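Local coordinates for assembly chaperone of ribosomal protein L4 (Acl4) (Chaetomium thermophilum, PDB 5TQB) that serves as an assembly chaperone of ribosomal protein L4, which it probably holds on a superhelical scaffold of TPR-like helices, at residues 61-75 with 85-97. Numbering follows the deposited sequence.
Sequences ARNYYAAAVKVDEDG and PEKFLWLAQLSEE
Tyr65 and Leu91 interlock as reciprocal knobs where helix 58-71 meets the short helix 86-94, the two segments running at 137° with axes 9.1 Å apart. The phenol of Tyr65 fits among Glu86, Lys87, Trp90 and Leu91. Trp90 CB lies over one face of the Tyr65 ring, 3.9 Å from its centroid in a CH-pi contact, while the indole five-membered ring is nearly parallel but slid so far that the rings barely overlap. At the ring edge, Tyr65 OH donates to Glu86 OE2 (3.2 Å), meeting it on the anti side; Gln50 of helix 41-54 binds the other carboxylate oxygen. Leu91 answers by entering the hole formed by Arg62, Tyr65, Ala66 and Val69, its CD1 pressed to 3.4 Å from Val69 CG2.

Packing remains close toward Asp72, where the buried Lys87 lays its CD against Ala68 CB (3.6 Å). A bend at chi4 (-71°) turns NZ to the carbonyls of Gly82 and Gly84, leaving a salt bridge to Asp72 OD2 whose hydrogen bond is weak, at 3.4 Å.

The Arg62 end is more open to solvent. There the guanidinium grips Leu94 O side-on with NE and NH2, the oxygen lying in the guanidinium plane, 2.9 Å from NH2. Exposed Glu96 comes over one face, with OE2 3.1 Å above the plane, so their attraction is electrostatic alone; NH1 pairs with Asp59.

Thus a largely apolar interlock with one phenol-carboxylate bond joins the last helix of the predicted TPR to helix 86-94, while backbone carbonyls, helped weakly by Asp72, hold the buried Lys87 ammonium at one end and Arg62 holds the carbonyl of Leu94 at the other.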
# COMPACT_ATOMS: atom_id res chain seq x y z
N ALA B 61 -2.52 22.59 -3.54
CA ALA B 61 -2.66 21.58 -4.58
C ALA B 61 -3.84 21.88 -5.51
O ALA B 61 -3.73 21.69 -6.72
CB ALA B 61 -2.82 20.22 -3.96
N ARG B 62 -4.95 22.35 -4.94
CA ARG B 62 -6.13 22.66 -5.74
C ARG B 62 -5.86 23.82 -6.70
O ARG B 62 -6.22 23.76 -7.88
CB ARG B 62 -7.33 22.98 -4.85
CG ARG B 62 -8.62 23.22 -5.62
CD ARG B 62 -9.81 23.57 -4.72
NE ARG B 62 -10.04 22.57 -3.67
CZ ARG B 62 -9.67 22.69 -2.40
NH1 ARG B 62 -9.04 23.78 -1.97
NH2 ARG B 62 -9.93 21.71 -1.54
N ASN B 63 -5.23 24.86 -6.19
CA ASN B 63 -4.92 26.03 -7.01
C ASN B 63 -3.97 25.70 -8.17
O ASN B 63 -4.13 26.21 -9.28
CB ASN B 63 -4.33 27.14 -6.13
CG ASN B 63 -5.31 27.63 -5.07
OD1 ASN B 63 -6.50 27.78 -5.34
ND2 ASN B 63 -4.80 27.87 -3.87
N TYR B 64 -2.99 24.83 -7.92
CA TYR B 64 -2.03 24.45 -8.95
C TYR B 64 -2.69 23.59 -10.02
O TYR B 64 -2.49 23.81 -11.21
CB TYR B 64 -0.85 23.69 -8.33
CG TYR B 64 0.18 24.58 -7.67
CD1 TYR B 64 0.83 25.58 -8.38
CD2 TYR B 64 0.53 24.40 -6.33
CE1 TYR B 64 1.77 26.39 -7.78
CE2 TYR B 64 1.47 25.20 -5.73
CZ TYR B 64 2.09 26.20 -6.46
OH TYR B 64 3.04 27.00 -5.87
N TYR B 65 -3.48 22.62 -9.58
CA TYR B 65 -4.19 21.74 -10.49
C TYR B 65 -5.23 22.53 -11.29
O TYR B 65 -5.45 22.26 -12.46
CB TYR B 65 -4.86 20.60 -9.71
CG TYR B 65 -3.95 19.42 -9.41
CD1 TYR B 65 -3.21 18.81 -10.41
CD2 TYR B 65 -3.83 18.92 -8.11
CE1 TYR B 65 -2.38 17.74 -10.13
CE2 TYR B 65 -3.01 17.85 -7.83
CZ TYR B 65 -2.28 17.26 -8.84
OH TYR B 65 -1.45 16.19 -8.57
N ALA B 66 -5.84 23.53 -10.65
CA ALA B 66 -6.81 24.39 -11.33
C ALA B 66 -6.14 25.25 -12.40
O ALA B 66 -6.68 25.42 -13.50
CB ALA B 66 -7.52 25.28 -10.31
N ALA B 67 -4.97 25.79 -12.08
CA ALA B 67 -4.22 26.61 -13.02
C ALA B 67 -3.76 25.76 -14.20
O ALA B 67 -3.70 26.24 -15.33
CB ALA B 67 -3.03 27.25 -12.33
N ALA B 68 -3.45 24.50 -13.94
CA ALA B 68 -3.04 23.59 -15.00
C ALA B 68 -4.18 23.37 -15.99
O ALA B 68 -3.96 23.27 -17.20
CB ALA B 68 -2.58 22.26 -14.40
N VAL B 69 -5.41 23.31 -15.48
CA VAL B 69 -6.58 23.13 -16.33
C VAL B 69 -6.78 24.35 -17.23
O VAL B 69 -7.06 24.21 -18.42
CB VAL B 69 -7.84 22.88 -15.49
CG1 VAL B 69 -9.10 22.94 -16.36
CG2 VAL B 69 -7.75 21.54 -14.79
N LYS B 70 -6.65 25.54 -16.65
CA LYS B 70 -6.85 26.76 -17.41
C LYS B 70 -5.85 26.87 -18.56
O LYS B 70 -6.12 27.53 -19.56
CB LYS B 70 -6.74 27.98 -16.49
CG LYS B 70 -7.93 28.14 -15.55
CD LYS B 70 -7.66 29.13 -14.44
CE LYS B 70 -8.75 29.09 -13.37
NZ LYS B 70 -8.31 29.71 -12.09
N VAL B 71 -4.71 26.20 -18.42
CA VAL B 71 -3.69 26.16 -19.47
C VAL B 71 -4.01 25.11 -20.54
O VAL B 71 -3.59 25.25 -21.68
CB VAL B 71 -2.30 25.86 -18.87
CG1 VAL B 71 -1.27 25.57 -19.95
CG2 VAL B 71 -1.83 27.03 -18.01
N ASP B 72 -4.74 24.07 -20.15
CA ASP B 72 -5.04 22.94 -21.05
C ASP B 72 -6.47 22.45 -20.81
O ASP B 72 -6.69 21.34 -20.32
CB ASP B 72 -4.02 21.81 -20.81
CG ASP B 72 -4.16 20.66 -21.80
OD1 ASP B 72 -4.59 20.90 -22.95
OD2 ASP B 72 -3.83 19.52 -21.43
N GLU B 73 -7.44 23.28 -21.17
CA GLU B 73 -8.83 23.09 -20.76
C GLU B 73 -9.45 21.77 -21.24
O GLU B 73 -10.25 21.17 -20.52
CB GLU B 73 -9.69 24.26 -21.23
CG GLU B 73 -10.85 24.57 -20.30
CD GLU B 73 -10.47 25.54 -19.18
OE1 GLU B 73 -11.19 25.59 -18.17
OE2 GLU B 73 -9.45 26.25 -19.34
N ASP B 74 -9.09 21.32 -22.43
CA ASP B 74 -9.67 20.11 -23.01
C ASP B 74 -8.75 18.90 -22.88
O ASP B 74 -9.12 17.79 -23.29
CB ASP B 74 -10.03 20.34 -24.48
CG ASP B 74 -8.82 20.63 -25.35
OD1 ASP B 74 -7.79 21.08 -24.81
OD2 ASP B 74 -8.91 20.40 -26.58
N GLY B 75 -7.55 19.11 -22.34
CA GLY B 75 -6.61 18.03 -22.11
C GLY B 75 -5.99 17.45 -23.37
O GLY B 75 -5.40 16.37 -23.35
N PRO B 85 -4.45 13.81 -17.98
CA PRO B 85 -5.79 13.83 -17.37
C PRO B 85 -5.77 13.87 -15.84
O PRO B 85 -6.81 14.11 -15.22
CB PRO B 85 -6.41 12.52 -17.85
CG PRO B 85 -5.25 11.62 -18.10
CD PRO B 85 -4.14 12.50 -18.58
N GLU B 86 -4.59 13.67 -15.25
CA GLU B 86 -4.42 13.57 -13.80
C GLU B 86 -5.01 14.77 -13.06
O GLU B 86 -5.66 14.61 -12.02
CB GLU B 86 -2.92 13.44 -13.47
CG GLU B 86 -2.59 13.35 -11.99
CD GLU B 86 -1.10 13.40 -11.71
OE1 GLU B 86 -0.31 13.02 -12.60
OE2 GLU B 86 -0.71 13.81 -10.59
N LYS B 87 -4.79 15.96 -13.61
CA LYS B 87 -5.27 17.19 -12.97
C LYS B 87 -6.80 17.24 -12.83
O LYS B 87 -7.31 17.81 -11.86
CB LYS B 87 -4.77 18.42 -13.73
CG LYS B 87 -5.13 18.45 -15.21
CD LYS B 87 -4.42 19.61 -15.91
CE LYS B 87 -4.71 19.64 -17.40
NZ LYS B 87 -4.04 18.53 -18.15
N PHE B 88 -7.52 16.67 -13.78
CA PHE B 88 -8.98 16.65 -13.71
C PHE B 88 -9.44 15.75 -12.58
O PHE B 88 -10.36 16.08 -11.83
CB PHE B 88 -9.59 16.17 -15.03
CG PHE B 88 -9.26 17.05 -16.21
CD1 PHE B 88 -9.90 18.26 -16.39
CD2 PHE B 88 -8.30 16.66 -17.12
CE1 PHE B 88 -9.60 19.06 -17.47
CE2 PHE B 88 -7.99 17.46 -18.21
CZ PHE B 88 -8.64 18.67 -18.38
N LEU B 89 -8.78 14.60 -12.45
CA LEU B 89 -9.16 13.59 -11.47
C LEU B 89 -8.88 14.08 -10.06
O LEU B 89 -9.65 13.80 -9.14
CB LEU B 89 -8.41 12.27 -11.74
CG LEU B 89 -8.50 11.75 -13.18
CD1 LEU B 89 -7.74 10.44 -13.33
CD2 LEU B 89 -9.95 11.57 -13.63
N TRP B 90 -7.78 14.81 -9.88
CA TRP B 90 -7.45 15.34 -8.57
C TRP B 90 -8.41 16.44 -8.14
O TRP B 90 -8.74 16.55 -6.96
CB TRP B 90 -6.01 15.87 -8.53
CG TRP B 90 -5.02 14.84 -8.11
CD1 TRP B 90 -4.05 14.27 -8.87
CD2 TRP B 90 -4.93 14.22 -6.82
NE1 TRP B 90 -3.34 13.35 -8.14
CE2 TRP B 90 -3.86 13.30 -6.88
CE3 TRP B 90 -5.63 14.36 -5.62
CZ2 TRP B 90 -3.49 12.52 -5.79
CZ3 TRP B 90 -5.25 13.59 -4.53
CH2 TRP B 90 -4.19 12.68 -4.62
N LEU B 91 -8.85 17.26 -9.09
CA LEU B 91 -9.79 18.34 -8.79
C LEU B 91 -11.13 17.77 -8.35
O LEU B 91 -11.84 18.38 -7.55
CB LEU B 91 -9.98 19.24 -10.01
CG LEU B 91 -8.86 20.26 -10.25
CD1 LEU B 91 -8.96 20.83 -11.65
CD2 LEU B 91 -8.93 21.38 -9.21
N ALA B 92 -11.47 16.60 -8.89
CA ALA B 92 -12.70 15.90 -8.53
C ALA B 92 -12.67 15.45 -7.07
O ALA B 92 -13.66 15.60 -6.35
CB ALA B 92 -12.91 14.70 -9.45
N GLN B 93 -11.54 14.90 -6.64
CA GLN B 93 -11.40 14.43 -5.27
C GLN B 93 -11.25 15.58 -4.29
O GLN B 93 -11.71 15.50 -3.15
CB GLN B 93 -10.19 13.50 -5.14
CG GLN B 93 -10.44 12.11 -5.66
CD GLN B 93 -9.27 11.16 -5.45
OE1 GLN B 93 -9.27 10.05 -5.98
NE2 GLN B 93 -8.27 11.58 -4.67
N LEU B 94 -10.60 16.64 -4.74
CA LEU B 94 -10.32 17.80 -3.89
C LEU B 94 -11.49 18.78 -3.86
O LEU B 94 -11.45 19.77 -3.13
CB LEU B 94 -9.05 18.50 -4.37
CG LEU B 94 -7.73 17.96 -3.80
CD1 LEU B 94 -7.70 16.43 -3.79
CD2 LEU B 94 -6.52 18.51 -4.55
N SER B 95 -12.53 18.50 -4.64
CA SER B 95 -13.69 19.38 -4.73
C SER B 95 -14.32 19.58 -3.36
O SER B 95 -14.57 18.63 -2.63
CB SER B 95 -14.73 18.80 -5.68
OG SER B 95 -15.92 19.57 -5.64
N GLU B 96 -14.58 20.84 -3.03
CA GLU B 96 -15.13 21.21 -1.73
C GLU B 96 -16.65 21.07 -1.73
O GLU B 96 -17.26 20.92 -0.68
CB GLU B 96 -14.70 22.63 -1.35
CG GLU B 96 -14.81 23.65 -2.49
CD GLU B 96 -13.54 23.74 -3.34
OE1 GLU B 96 -13.55 23.23 -4.48
OE2 GLU B 96 -12.54 24.31 -2.86
N GLU B 97 -17.25 21.13 -2.92
CA GLU B 97 -18.67 20.86 -3.07
C GLU B 97 -18.92 19.36 -3.10
O GLU B 97 -19.88 18.87 -2.51
CB GLU B 97 -19.20 21.50 -4.36
CG GLU B 97 -20.65 21.12 -4.69
CD GLU B 97 -21.21 21.87 -5.89
OE1 GLU B 97 -21.89 21.23 -6.72
OE2 GLU B 97 -20.99 23.09 -5.99